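Transcriptional regulator ComR (PDB 6HU8) regulates competence in Streptococcus vestibularis, probably by binding DNA through its helix-turn-helix domain and a signalling peptide through its tetratricopeptide domain. Local coordinates at residues E23-L27 with Y54-L59; I11-R15 with L37-E41; L46-L52 with L66-I72; A30-Q36 with E146-Q151. All coordinates share one frame; numbering follows the deposited sequence.

Interaction 1: E23-L27 with Y54-L59; sequences EVLCL and YIAKRL
Leu27 lays its CD1 over one face of the Arg58 guanidinium, 3.4 Å from NE and set toward the rim, while the backbone carbonyls of Val24 and Leu25 line the edge of the same group. The Tyr54 ring carries Arg58 CG on one face, and its hydroxyl edge looks at Leu25 O and Leu27 CD1. Arg58 curls to get there, with bends at chi2 (-73°) and chi3 (-59°) that bring the guanidinium back against the end of helix 22-26. Two donors then share Leu25 O: Tyr54 OH at 2.7 Å, in the carbonyl plane, and Arg58 NE at 2.9 Å. Arg58 NH2 bonds to Val24 O, also at 2.9 Å, from well above that carbonyl's plane. A positive group at carbonyls where the helix ends, just before Leu27 turns to positive phi, should suit the helix dipole. Next to these polar groups the Leu25 side chain is a knob in the hole formed by Tyr54, Ile55, Arg58 and Leu59, its CD1 3.8 Å from Leu59 CD2 and its CD2 4.0 Å from Tyr54 CE2. The pairing ties the first helix of the helix-turn-helix to helix 49-59 in the all-helical Cro/C1-type domain.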
loop_
_atom_site.group_PDB
_atom_site.type_symbol
_atom_site.label_atom_id
_atom_site.label_comp_id
_atom_site.label_asym_id
_atom_site.label_seq_id
_atom_site.Cartn_x
_atom_site.Cartn_y
_atom_site.Cartn_z
ATOM N N GLU A 23 -14.020 14.363 20.001
ATOM C CA GLU A 23 -14.720 13.100 19.758
ATOM C C GLU A 23 -16.027 13.359 19.002
ATOM O O GLU A 23 -16.401 12.572 18.129
ATOM C CB GLU A 23 -15.006 12.337 21.073
ATOM C CG GLU A 23 -13.803 11.577 21.633
ATOM C CD GLU A 23 -12.752 12.485 22.255
ATOM O OE1 GLU A 23 -13.094 13.642 22.582
ATOM O OE2 GLU A 23 -11.580 12.043 22.422
ATOM N N VAL A 24 -16.720 14.446 19.341
ATOM C CA VAL A 24 -17.967 14.791 18.639
ATOM C C VAL A 24 -17.682 15.102 17.166
ATOM O O VAL A 24 -18.356 14.592 16.267
ATOM C CB VAL A 24 -18.681 15.982 19.292
ATOM C CG1 VAL A 24 -19.790 16.535 18.376
ATOM C CG2 VAL A 24 -19.270 15.570 20.658
ATOM N N LEU A 25 -16.672 15.921 16.912
ATOM C CA LEU A 25 -16.339 16.251 15.519
ATOM C C LEU A 25 -16.016 14.963 14.741
ATOM O O LEU A 25 -16.513 14.748 13.622
ATOM C CB LEU A 25 -15.175 17.250 15.461
ATOM C CG LEU A 25 -14.995 17.947 14.093
ATOM C CD1 LEU A 25 -14.415 19.352 14.267
ATOM C CD2 LEU A 25 -14.126 17.134 13.163
ATOM N N CYS A 26 -15.228 14.070 15.345
ATOM C CA CYS A 26 -14.727 12.921 14.602
ATOM C C CYS A 26 -15.735 11.781 14.434
ATOM O O CYS A 26 -15.492 10.854 13.647
ATOM C CB CYS A 26 -13.455 12.384 15.258
ATOM S SG CYS A 26 -12.052 13.533 15.112
ATOM N N LEU A 27 -16.858 11.856 15.143
ATOM C CA LEU A 27 -17.905 10.819 15.076
ATOM C C LEU A 27 -17.302 9.427 15.205
ATOM O O LEU A 27 -16.585 9.173 16.173
ATOM C CB LEU A 27 -18.723 10.948 13.783
ATOM C CG LEU A 27 -19.464 12.299 13.692
ATOM C CD1 LEU A 27 -20.157 12.473 12.329
ATOM C CD2 LEU A 27 -20.465 12.487 14.824
ATOM N N TYR A 54 -14.196 16.823 5.234
ATOM C CA TYR A 54 -15.004 16.258 6.309
ATOM C C TYR A 54 -15.148 17.270 7.449
ATOM O O TYR A 54 -16.253 17.508 7.959
ATOM C CB TYR A 54 -14.382 14.941 6.809
ATOM C CG TYR A 54 -15.027 14.421 8.091
ATOM C CD1 TYR A 54 -16.212 13.697 8.045
ATOM C CD2 TYR A 54 -14.462 14.680 9.336
ATOM C CE1 TYR A 54 -16.822 13.237 9.209
ATOM C CE2 TYR A 54 -15.076 14.215 10.537
ATOM C CZ TYR A 54 -16.253 13.511 10.438
ATOM O OH TYR A 54 -16.868 13.040 11.551
ATOM N N ILE A 55 -14.021 17.863 7.840
ATOM C CA ILE A 55 -13.971 18.803 8.951
ATOM C C ILE A 55 -14.874 19.992 8.663
ATOM O O ILE A 55 -15.627 20.447 9.543
ATOM C CB ILE A 55 -12.520 19.288 9.225
ATOM C CG1 ILE A 55 -11.692 18.152 9.851
ATOM C CG2 ILE A 55 -12.507 20.521 10.128
ATOM C CD1 ILE A 55 -10.201 18.464 9.978
ATOM N N ALA A 56 -14.821 20.480 7.425
ATOM C CA ALA A 56 -15.651 21.617 7.053
ATOM C C ALA A 56 -17.129 21.232 7.085
ATOM O O ALA A 56 -17.960 22.015 7.533
ATOM C CB ALA A 56 -15.250 22.157 5.676
ATOM N N LYS A 57 -17.461 20.027 6.627
ATOM C CA LYS A 57 -18.849 19.583 6.713
ATOM C C LYS A 57 -19.331 19.529 8.175
ATOM O O LYS A 57 -20.439 19.946 8.479
ATOM C CB LYS A 57 -19.030 18.220 6.049
ATOM C CG LYS A 57 -20.489 17.826 5.879
ATOM C CD LYS A 57 -20.650 16.384 5.459
ATOM C CE LYS A 57 -22.126 16.018 5.310
ATOM N NZ LYS A 57 -22.328 14.900 4.335
ATOM N N ARG A 58 -18.488 19.036 9.078
ATOM C CA ARG A 58 -18.887 18.887 10.486
ATOM C C ARG A 58 -19.082 20.247 11.154
ATOM O O ARG A 58 -19.899 20.390 12.064
ATOM C CB ARG A 58 -17.843 18.071 11.251
ATOM C CG ARG A 58 -17.698 16.618 10.807
ATOM C CD ARG A 58 -18.870 15.720 11.222
ATOM N NE ARG A 58 -19.066 15.698 12.676
ATOM C CZ ARG A 58 -20.217 15.983 13.282
ATOM N NH1 ARG A 58 -21.289 16.292 12.566
ATOM N NH2 ARG A 58 -20.300 15.947 14.613
ATOM N N LEU A 59 -18.333 21.252 10.698
ATOM C CA LEU A 59 -18.425 22.604 11.270
ATOM C C LEU A 59 -19.391 23.526 10.526
ATOM O O LEU A 59 -19.556 24.674 10.912
ATOM C CB LEU A 59 -17.044 23.260 11.308
ATOM C CG LEU A 59 -16.019 22.586 12.225
ATOM C CD1 LEU A 59 -14.649 23.232 12.064
ATOM C CD2 LEU A 59 -16.480 22.546 13.715
#

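Interaction 2: I11-R15 with L37-E41; sequences IKTER and LIRIE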
loop_
_atom_site.group_PDB
_atom_site.type_symbol
_atom_site.label_atom_id
_atom_site.label_comp_id
_atom_site.label_asym_id
_atom_site.label_seq_id
_atom_site.Cartn_x
_atom_site.Cartn_y
_atom_site.Cartn_z
ATOM N N ILE A 11 -9.114 25.779 12.419
ATOM C CA ILE A 11 -9.969 24.640 12.672
ATOM C C ILE A 11 -10.287 24.537 14.156
ATOM O O ILE A 11 -11.449 24.369 14.552
ATOM C CB ILE A 11 -9.309 23.339 12.190
ATOM C CG1 ILE A 11 -9.279 23.297 10.652
ATOM C CG2 ILE A 11 -10.042 22.141 12.753
ATOM C CD1 ILE A 11 -8.372 22.191 10.083
ATOM N N LYS A 12 -9.241 24.624 14.970
ATOM C CA LYS A 12 -9.389 24.511 16.409
ATOM C C LYS A 12 -10.257 25.631 16.978
ATOM O O LYS A 12 -11.096 25.386 17.861
ATOM C CB LYS A 12 -8.018 24.514 17.090
ATOM C CG LYS A 12 -8.077 24.349 18.611
ATOM C CD LYS A 12 -6.702 23.998 19.158
ATOM C CE LYS A 12 -6.181 25.049 20.122
ATOM N NZ LYS A 12 -6.707 24.851 21.504
ATOM N N THR A 13 -10.058 26.855 16.488
ATOM C CA THR A 13 -10.818 27.992 17.006
ATOM C C THR A 13 -12.299 27.837 16.691
ATOM O O THR A 13 -13.149 28.094 17.544
ATOM C CB THR A 13 -10.299 29.331 16.451
ATOM O OG1 THR A 13 -8.977 29.556 16.945
ATOM C CG2 THR A 13 -11.179 30.484 16.907
ATOM N N GLU A 14 -12.612 27.377 15.491
ATOM C CA GLU A 14 -14.014 27.235 15.102
ATOM C C GLU A 14 -14.701 26.075 15.829
ATOM O O GLU A 14 -15.867 26.184 16.228
ATOM C CB GLU A 14 -14.130 27.045 13.594
ATOM C CG GLU A 14 -15.552 26.916 13.100
ATOM C CD GLU A 14 -16.350 28.193 13.296
ATOM O OE1 GLU A 14 -17.550 28.094 13.636
ATOM O OE2 GLU A 14 -15.775 29.292 13.107
ATOM N N ARG A 15 -13.986 24.961 15.980
ATOM C CA ARG A 15 -14.506 23.835 16.746
ATOM C C ARG A 15 -14.875 24.279 18.165
ATOM O O ARG A 15 -15.971 23.976 18.661
ATOM C CB ARG A 15 -13.482 22.689 16.799
ATOM C CG ARG A 15 -13.989 21.466 17.562
ATOM C CD ARG A 15 -12.994 20.314 17.608
ATOM N NE ARG A 15 -11.691 20.697 18.159
ATOM C CZ ARG A 15 -11.437 20.901 19.450
ATOM N NH1 ARG A 15 -12.408 20.802 20.352
ATOM N NH2 ARG A 15 -10.212 21.235 19.843
ATOM N N LEU A 37 -6.987 14.576 14.030
ATOM C CA LEU A 37 -7.423 15.956 14.306
ATOM C C LEU A 37 -6.431 16.693 15.205
ATOM O O LEU A 37 -6.043 17.815 14.907
ATOM C CB LEU A 37 -8.826 15.974 14.939
ATOM C CG LEU A 37 -9.374 17.373 15.312
ATOM C CD1 LEU A 37 -9.389 18.320 14.104
ATOM C CD2 LEU A 37 -10.775 17.260 15.890
ATOM N N ILE A 38 -6.017 16.080 16.312
ATOM C CA ILE A 38 -5.019 16.721 17.177
ATOM C C ILE A 38 -3.717 17.155 16.463
ATOM O O ILE A 38 -3.203 18.237 16.726
ATOM C CB ILE A 38 -4.663 15.797 18.361
ATOM C CG1 ILE A 38 -5.859 15.727 19.314
ATOM C CG2 ILE A 38 -3.489 16.347 19.145
ATOM C CD1 ILE A 38 -5.716 14.653 20.391
ATOM N N ARG A 39 -3.186 16.320 15.568
ATOM C CA ARG A 39 -1.956 16.653 14.861
ATOM C C ARG A 39 -2.191 17.848 13.932
ATOM O O ARG A 39 -1.304 18.689 13.741
ATOM C CB ARG A 39 -1.432 15.441 14.064
ATOM C CG ARG A 39 -0.768 14.378 14.944
ATOM C CD ARG A 39 -0.063 13.295 14.134
ATOM N NE ARG A 39 -0.979 12.492 13.327
ATOM C CZ ARG A 39 -1.562 11.377 13.754
ATOM N NH1 ARG A 39 -1.334 10.941 14.995
ATOM N NH2 ARG A 39 -2.383 10.708 12.957
ATOM N N ILE A 40 -3.391 17.929 13.366
ATOM C CA ILE A 40 -3.740 19.073 12.511
ATOM C C ILE A 40 -3.826 20.342 13.355
ATOM O O ILE A 40 -3.181 21.347 13.041
ATOM C CB ILE A 40 -5.079 18.833 11.758
ATOM C CG1 ILE A 40 -4.913 17.731 10.704
ATOM C CG2 ILE A 40 -5.621 20.144 11.147
ATOM C CD1 ILE A 40 -6.228 17.280 10.088
ATOM N N GLU A 41 -4.594 20.290 14.450
ATOM C CA GLU A 41 -4.778 21.473 15.293
ATOM C C GLU A 41 -3.475 21.943 15.930
ATOM O O GLU A 41 -3.339 23.124 16.239
ATOM C CB GLU A 41 -5.823 21.213 16.387
ATOM C CG GLU A 41 -7.248 21.018 15.818
ATOM C CD GLU A 41 -8.334 20.917 16.891
ATOM O OE1 GLU A 41 -7.995 20.768 18.082
ATOM O OE2 GLU A 41 -9.533 20.985 16.543
#
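Arg15 and Glu41 supply the charged part of this contact, a side-on, two-pronged salt bridge. Arg15 NE meets Glu41 OE2 at 2.7 Å with an almost straight N-H...O angle of 174°, and Arg15 NH2 reaches Glu41 OE1 at 2.9 Å. Both oxygens use their syn lone pairs, and the guanidinium and carboxylate planes are only 19° apart, so the two groups are nearly coplanar. The Arg15 chain runs straight out of its helix and then bends at chi3 (56°), which presents the NE edge to the glutamate. The charges lie in a buried setting, but they have further partners: Glu41 OE1 also takes Arg22 NH2, and Arg15 NH1 goes to Met20 O. A buried arginine-glutamate pair joining the first helix to the recognition helix is familiar from Cro/C1-type repressors such as that of phage 434, and here it links helix 3-17 to helix 34-41. The apolar contacts flank it. Ile11 CD1 presses on Ile40 CG2 at 3.6 Å, and Ile11 CG2 reaches Leu37 CD1 at 4.1 Å; the other Leu37 branch, CD2, lies 4.1 Å from Arg15 CD, beside the arginine stem. Lys12 contributes by its methylenes: its CB sits 3.6 Å from Glu41 CD, the two side chains crossing at about a right angle, while NZ leads away to a salt bridge with Glu16.

Interaction 3: L46-L52 with L66-I72; sequences LPSLDKL and LLDHDRI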
loop_
_atom_site.group_PDB
_atom_site.type_symbol
_atom_site.label_atom_id
_atom_site.label_comp_id
_atom_site.label_asym_id
_atom_site.label_seq_id
_atom_site.Cartn_x
_atom_site.Cartn_y
_atom_site.Cartn_z
ATOM N N LEU A 46 -0.669 18.617 7.840
ATOM C CA LEU A 46 -1.548 19.360 6.966
ATOM C C LEU A 46 -2.757 18.494 6.675
ATOM O O LEU A 46 -2.605 17.301 6.416
ATOM C CB LEU A 46 -0.813 19.713 5.662
ATOM C CG LEU A 46 -1.495 20.639 4.657
ATOM C CD1 LEU A 46 -1.610 22.037 5.233
ATOM C CD2 LEU A 46 -0.733 20.665 3.314
ATOM N N PRO A 47 -3.964 19.081 6.688
ATOM C CA PRO A 47 -5.091 18.244 6.262
ATOM C C PRO A 47 -5.083 17.971 4.762
ATOM O O PRO A 47 -4.780 18.870 3.947
ATOM C CB PRO A 47 -6.314 19.070 6.642
ATOM C CG PRO A 47 -5.834 20.470 6.696
ATOM C CD PRO A 47 -4.377 20.444 7.051
ATOM N N SER A 48 -5.404 16.729 4.404
ATOM C CA SER A 48 -5.653 16.369 3.016
ATOM C C SER A 48 -7.003 16.950 2.648
ATOM O O SER A 48 -7.753 17.407 3.533
ATOM C CB SER A 48 -5.632 14.843 2.813
ATOM O OG SER A 48 -6.645 14.197 3.579
ATOM N N LEU A 49 -7.313 16.933 1.360
ATOM C CA LEU A 49 -8.584 17.443 0.884
ATOM C C LEU A 49 -9.741 16.647 1.467
ATOM O O LEU A 49 -10.756 17.220 1.855
ATOM C CB LEU A 49 -8.635 17.406 -0.642
ATOM C CG LEU A 49 -9.926 17.922 -1.281
ATOM C CD1 LEU A 49 -10.285 19.278 -0.712
ATOM C CD2 LEU A 49 -9.790 18.000 -2.799
ATOM N N ASP A 50 -9.584 15.328 1.523
ATOM C CA ASP A 50 -10.616 14.464 2.094
ATOM C C ASP A 50 -10.878 14.808 3.549
ATOM O O ASP A 50 -12.024 14.948 3.959
ATOM C CB ASP A 50 -10.229 12.987 1.997
ATOM C CG ASP A 50 -10.212 12.474 0.568
ATOM O OD1 ASP A 50 -10.953 13.026 -0.278
ATOM O OD2 ASP A 50 -9.451 11.517 0.304
ATOM N N LYS A 51 -9.821 14.930 4.337
ATOM C CA LYS A 51 -10.020 15.219 5.746
ATOM C C LYS A 51 -10.496 16.673 5.976
ATOM O O LYS A 51 -11.359 16.918 6.827
ATOM C CB LYS A 51 -8.744 14.890 6.530
ATOM C CG LYS A 51 -8.372 13.405 6.372
ATOM C CD LYS A 51 -7.637 12.811 7.559
ATOM C CE LYS A 51 -7.252 11.341 7.281
ATOM N NZ LYS A 51 -8.404 10.472 6.897
ATOM N N LEU A 52 -9.984 17.636 5.212
ATOM C CA LEU A 52 -10.476 19.002 5.370
ATOM C C LEU A 52 -11.950 19.107 4.940
ATOM O O LEU A 52 -12.742 19.813 5.566
ATOM C CB LEU A 52 -9.629 19.994 4.565
ATOM C CG LEU A 52 -9.949 21.462 4.855
ATOM C CD1 LEU A 52 -9.684 21.846 6.300
ATOM C CD2 LEU A 52 -9.168 22.403 3.935
ATOM N N LEU A 66 -12.234 27.800 6.147
ATOM C CA LEU A 66 -11.252 27.313 7.105
ATOM C C LEU A 66 -9.840 27.666 6.667
ATOM O O LEU A 66 -8.913 27.713 7.476
ATOM C CB LEU A 66 -11.370 25.798 7.270
ATOM C CG LEU A 66 -12.589 25.288 8.028
ATOM C CD1 LEU A 66 -12.544 23.779 8.090
ATOM C CD2 LEU A 66 -12.668 25.898 9.430
ATOM N N LEU A 67 -9.661 27.882 5.374
ATOM C CA LEU A 67 -8.323 28.138 4.864
ATOM C C LEU A 67 -7.945 29.615 4.921
ATOM O O LEU A 67 -6.761 29.936 4.992
ATOM C CB LEU A 67 -8.185 27.637 3.427
ATOM C CG LEU A 67 -8.287 26.134 3.195
ATOM C CD1 LEU A 67 -8.330 25.854 1.684
ATOM C CD2 LEU A 67 -7.110 25.445 3.866
ATOM N N ASP A 68 -8.946 30.499 4.904
ATOM C CA ASP A 68 -8.710 31.927 4.640
ATOM C C ASP A 68 -7.922 32.036 3.340
ATOM O O ASP A 68 -8.428 31.672 2.271
ATOM C CB ASP A 68 -7.971 32.600 5.793
ATOM C CG ASP A 68 -8.472 34.012 6.067
ATOM O OD1 ASP A 68 -8.880 34.695 5.110
ATOM O OD2 ASP A 68 -8.449 34.433 7.243
ATOM N N HIS A 69 -6.672 32.481 3.410
ATOM C CA HIS A 69 -5.876 32.566 2.182
ATOM C C HIS A 69 -4.918 31.385 2.015
ATOM O O HIS A 69 -4.312 31.225 0.948
ATOM C CB HIS A 69 -5.088 33.877 2.139
ATOM C CG HIS A 69 -5.939 35.097 2.328
ATOM N ND1 HIS A 69 -5.433 36.287 2.811
ATOM C CD2 HIS A 69 -7.257 35.310 2.104
ATOM C CE1 HIS A 69 -6.407 37.181 2.879
ATOM N NE2 HIS A 69 -7.524 36.612 2.456
ATOM N N ASP A 70 -4.776 30.570 3.062
ATOM C CA ASP A 70 -3.893 29.396 3.022
ATOM C C ASP A 70 -4.403 28.364 2.029
ATOM O O ASP A 70 -5.593 28.337 1.723
ATOM C CB ASP A 70 -3.769 28.746 4.411
ATOM C CG ASP A 70 -3.056 29.630 5.412
ATOM O OD1 ASP A 70 -2.026 30.228 5.039
ATOM O OD2 ASP A 70 -3.516 29.711 6.577
ATOM N N ARG A 71 -3.507 27.508 1.539
ATOM C CA ARG A 71 -3.888 26.450 0.599
ATOM C C ARG A 71 -3.402 25.080 1.049
ATOM O O ARG A 71 -2.468 24.981 1.842
ATOM C CB ARG A 71 -3.340 26.758 -0.791
ATOM C CG ARG A 71 -3.666 28.159 -1.261
ATOM C CD ARG A 71 -2.615 28.685 -2.211
ATOM N NE ARG A 71 -2.665 28.009 -3.503
ATOM C CZ ARG A 71 -1.595 27.737 -4.245
ATOM N NH1 ARG A 71 -0.383 28.079 -3.819
ATOM N NH2 ARG A 71 -1.734 27.121 -5.412
ATOM N N ILE A 72 -4.047 24.028 0.548
ATOM C CA ILE A 72 -3.610 22.653 0.789
ATOM C C ILE A 72 -3.394 21.895 -0.511
ATOM O O ILE A 72 -3.227 20.672 -0.499
ATOM C CB ILE A 72 -4.619 21.854 1.620
ATOM C CG1 ILE A 72 -5.992 21.901 0.949
ATOM C CG2 ILE A 72 -4.660 22.376 3.044
ATOM C CD1 ILE A 72 -6.971 20.904 1.510
HETATM O O HOH W 1 -3.357 18.590 1.339
#
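Ile72 provides most of the apolar contact, touching Leu46, Pro47, Leu49 and Leu52. Its CG1 stands between backbone N and carbonyl carbon (chi1 55°), a setting that sends the CG1 arm and CG2 to different partners: CD1, at the end of that arm, meets Leu52 CD2 at 3.6 Å, and CG2 rests 3.8 Å from Leu46 CD1. The same CG2 lies against the backbone at Pro47 O, 3.6 Å away. Leu52 then divides its own methyls, CD2 going to Leu67 CD2 at 3.7 Å as well as to Ile72, and CD1 sliding past Leu66 CD1 at 3.9 Å. These pairs close helix 63-67, the last of the five small helices of the Cro/C1-type domain, onto the start of helix 49-59, and they pin the chain leaving it before helix 76-87 begins. No direct hydrogen bond crosses between the segments. A water bridges them instead, donating to Pro47 O at 3.0 Å and to Ile72 O at 2.8 Å. Within each segment, polar bonds shape the backbone: a type II' turn reverses the chain from Leu67 to Asp70, and Ser48 caps helix 49-59, its OG taking a weak bond from Lys51 N while also pairing with Glu118.

Interaction 4: A30-Q36 with E146-Q151; sequences AELTVRQ and EDLFEQ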
loop_
_atom_site.group_PDB
_atom_site.type_symbol
_atom_site.label_atom_id
_atom_site.label_comp_id
_atom_site.label_asym_id
_atom_site.label_seq_id
_atom_site.Cartn_x
_atom_site.Cartn_y
_atom_site.Cartn_z
ATOM N N ALA A 30 -14.319 7.087 11.020
ATOM C CA ALA A 30 -14.078 6.519 9.694
ATOM C C ALA A 30 -13.417 7.511 8.745
ATOM O O ALA A 30 -12.723 7.090 7.813
ATOM C CB ALA A 30 -15.375 5.995 9.076
ATOM N N GLU A 31 -13.618 8.812 8.964
ATOM C CA GLU A 31 -13.085 9.809 8.032
ATOM C C GLU A 31 -11.987 10.646 8.661
ATOM O O GLU A 31 -11.068 11.111 7.980
ATOM C CB GLU A 31 -14.216 10.703 7.514
ATOM C CG GLU A 31 -15.139 9.914 6.583
ATOM C CD GLU A 31 -16.317 10.708 6.058
ATOM O OE1 GLU A 31 -17.274 10.934 6.830
ATOM O OE2 GLU A 31 -16.289 11.098 4.872
ATOM N N LEU A 32 -12.096 10.832 9.971
ATOM C CA LEU A 32 -11.107 11.567 10.744
ATOM C C LEU A 32 -11.040 10.993 12.154
ATOM O O LEU A 32 -12.077 10.804 12.796
ATOM C CB LEU A 32 -11.463 13.049 10.814
ATOM C CG LEU A 32 -10.402 13.918 11.476
ATOM C CD1 LEU A 32 -9.218 14.039 10.529
ATOM C CD2 LEU A 32 -10.975 15.284 11.806
ATOM N N THR A 33 -9.842 10.696 12.637
ATOM C CA THR A 33 -9.719 10.189 14.004
ATOM C C THR A 33 -9.314 11.316 14.934
ATOM O O THR A 33 -8.850 12.374 14.496
ATOM C CB THR A 33 -8.691 9.049 14.121
ATOM O OG1 THR A 33 -7.370 9.566 13.900
ATOM C CG2 THR A 33 -8.984 7.939 13.094
ATOM N N VAL A 34 -9.467 11.084 16.228
ATOM C CA VAL A 34 -9.113 12.098 17.190
ATOM C C VAL A 34 -7.630 12.463 17.079
ATOM O O VAL A 34 -7.278 13.640 17.130
ATOM C CB VAL A 34 -9.474 11.623 18.627
ATOM C CG1 VAL A 34 -8.797 12.481 19.664
ATOM C CG2 VAL A 34 -11.004 11.645 18.786
ATOM N N ARG A 35 -6.757 11.468 16.912
ATOM C CA ARG A 35 -5.329 11.779 16.906
ATOM C C ARG A 35 -4.935 12.490 15.604
ATOM O O ARG A 35 -4.053 13.349 15.611
ATOM C CB ARG A 35 -4.492 10.516 17.095
ATOM C CG ARG A 35 -4.575 9.941 18.506
ATOM C CD ARG A 35 -3.648 8.740 18.666
ATOM N NE ARG A 35 -4.131 7.595 17.905
ATOM C CZ ARG A 35 -3.529 6.409 17.855
ATOM N NH1 ARG A 35 -2.406 6.186 18.533
ATOM N NH2 ARG A 35 -4.057 5.441 17.123
ATOM N N GLN A 36 -5.598 12.132 14.508
ATOM C CA GLN A 36 -5.445 12.861 13.239
ATOM C C GLN A 36 -5.835 14.328 13.411
ATOM O O GLN A 36 -5.109 15.224 12.996
ATOM C CB GLN A 36 -6.294 12.211 12.141
ATOM C CG GLN A 36 -5.678 10.943 11.529
ATOM C CD GLN A 36 -6.671 10.166 10.718
ATOM O OE1 GLN A 36 -7.824 10.577 10.582
ATOM N NE2 GLN A 36 -6.244 9.033 10.174
ATOM N N GLU A 146 -1.529 3.445 12.073
ATOM C CA GLU A 146 -2.576 2.765 12.842
ATOM C C GLU A 146 -3.961 3.335 12.529
ATOM O O GLU A 146 -4.891 2.581 12.259
ATOM C CB GLU A 146 -2.307 2.842 14.347
ATOM C CG GLU A 146 -3.283 1.999 15.142
ATOM C CD GLU A 146 -2.981 1.959 16.644
ATOM O OE1 GLU A 146 -3.130 3.002 17.311
ATOM O OE2 GLU A 146 -2.600 0.882 17.156
ATOM N N ASP A 147 -4.106 4.658 12.535
ATOM C CA ASP A 147 -5.436 5.218 12.321
ATOM C C ASP A 147 -5.851 5.146 10.852
ATOM O O ASP A 147 -7.014 4.868 10.549
ATOM C CB ASP A 147 -5.517 6.657 12.859
ATOM C CG ASP A 147 -5.657 6.696 14.383
ATOM O OD1 ASP A 147 -5.808 5.605 14.987
ATOM O OD2 ASP A 147 -5.641 7.799 14.973
ATOM N N LEU A 148 -4.917 5.369 9.933
ATOM C CA LEU A 148 -5.244 5.211 8.505
ATOM C C LEU A 148 -5.646 3.759 8.177
ATOM O O LEU A 148 -6.560 3.540 7.384
ATOM C CB LEU A 148 -4.072 5.670 7.625
ATOM C CG LEU A 148 -3.886 7.194 7.691
ATOM C CD1 LEU A 148 -2.568 7.651 7.066
ATOM C CD2 LEU A 148 -5.050 7.899 7.007
ATOM N N PHE A 149 -5.002 2.771 8.804
ATOM C CA PHE A 149 -5.398 1.382 8.584
ATOM C C PHE A 149 -6.780 1.084 9.164
ATOM O O PHE A 149 -7.550 0.361 8.536
ATOM C CB PHE A 149 -4.383 0.400 9.174
ATOM C CG PHE A 149 -4.702 -1.046 8.877
ATOM C CD1 PHE A 149 -4.914 -1.466 7.566
ATOM C CD2 PHE A 149 -4.780 -1.982 9.902
ATOM C CE1 PHE A 149 -5.221 -2.800 7.280
ATOM C CE2 PHE A 149 -5.078 -3.316 9.636
ATOM C CZ PHE A 149 -5.300 -3.730 8.325
ATOM N N GLU A 150 -7.098 1.624 10.351
ATOM C CA GLU A 150 -8.460 1.497 10.903
ATOM C C GLU A 150 -9.491 2.021 9.909
ATOM O O GLU A 150 -10.584 1.488 9.794
ATOM C CB GLU A 150 -8.626 2.265 12.212
ATOM C CG GLU A 150 -8.249 1.528 13.455
ATOM C CD GLU A 150 -9.014 0.226 13.620
ATOM O OE1 GLU A 150 -10.258 0.206 13.461
ATOM O OE2 GLU A 150 -8.350 -0.792 13.887
ATOM N N GLN A 151 -9.144 3.097 9.212
ATOM C CA GLN A 151 -10.068 3.693 8.264
ATOM C C GLN A 151 -10.169 2.809 7.013
ATOM O O GLN A 151 -11.242 2.666 6.426
ATOM C CB GLN A 151 -9.628 5.126 7.938
ATOM C CG GLN A 151 -9.978 6.064 9.100
ATOM C CD GLN A 151 -9.309 7.428 9.039
ATOM O OE1 GLN A 151 -8.344 7.638 8.317
ATOM N NE2 GLN A 151 -9.826 8.360 9.824
HETATM O O HOH W 2 -13.032 4.611 6.565
#
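Asp147 lays its carboxylate against Thr33 and Arg35 at the start of helix 34-41. Thr33 OG1 donates to Asp147 OD2 at 2.7 Å, coming from above the carboxylate plane, and Arg35 NH2 reaches Asp147 OD1 at 2.8 Å, with guanidinium and carboxylate planes 64° apart. A longer, weak bond from Arg35 NE to Asp147 OD2 completes that pair. Arg35 NH2 also binds Glu146 OE1 at 2.6 Å, near the guanidinium plane and on the anti lone pair, so one nitrogen joins two acids in a salt-bridge network. Beside it the amides of Gln36 and Gln151 approach from opposite directions, their planes 55° apart, and exchange two bonds: Gln151 NE2 to Gln36 OE1 and Gln36 NE2 to Gln151 OE1, each 3.1 Å. Gln36 OE1 also accepts from Thr33 N on the same face, while Gln36 N donates to Thr33 OG1; this capping box should hold the Gln36 amide in the orientation that pairs with Gln151. Gln151 NE2 has a further acceptor in Gly29 O, and a water joins Ala30 O to Gln151 O. In this apo form the recognition helix is thus held at its N-terminal end by the tetratricopeptide domain, consistent with restricted access to DNA. Helix 139-152 makes this contact, with helix 117-131 packing on Gln36 and Leu148, and helix 49-59 sending Lys51 to Glu31 O and Gln151 OE1.

Interactions 1 and 2 lie within the helix-turn-helix domain and interaction 3 closes its last helix and the chain leaving it, whereas interaction 4 joins that domain to the tetratricopeptide helices. Interactions 1 and 2 are buried and meet directly, Leu25 and Leu59 packing on Arg15 and Ile55 on Ile11; each mixes apolar packing with an arginine, bound to carbonyls in one and to a carboxylate in the other. Interaction 3, partly buried, shares helix 49-59 with interaction 1 and is almost wholly apolar. Interaction 4 shares helix 34-41 with interaction 2 but is polar, a salt-bridge and amide contact between the two domains, though no less buried than interaction 3. Lys51 links these last two.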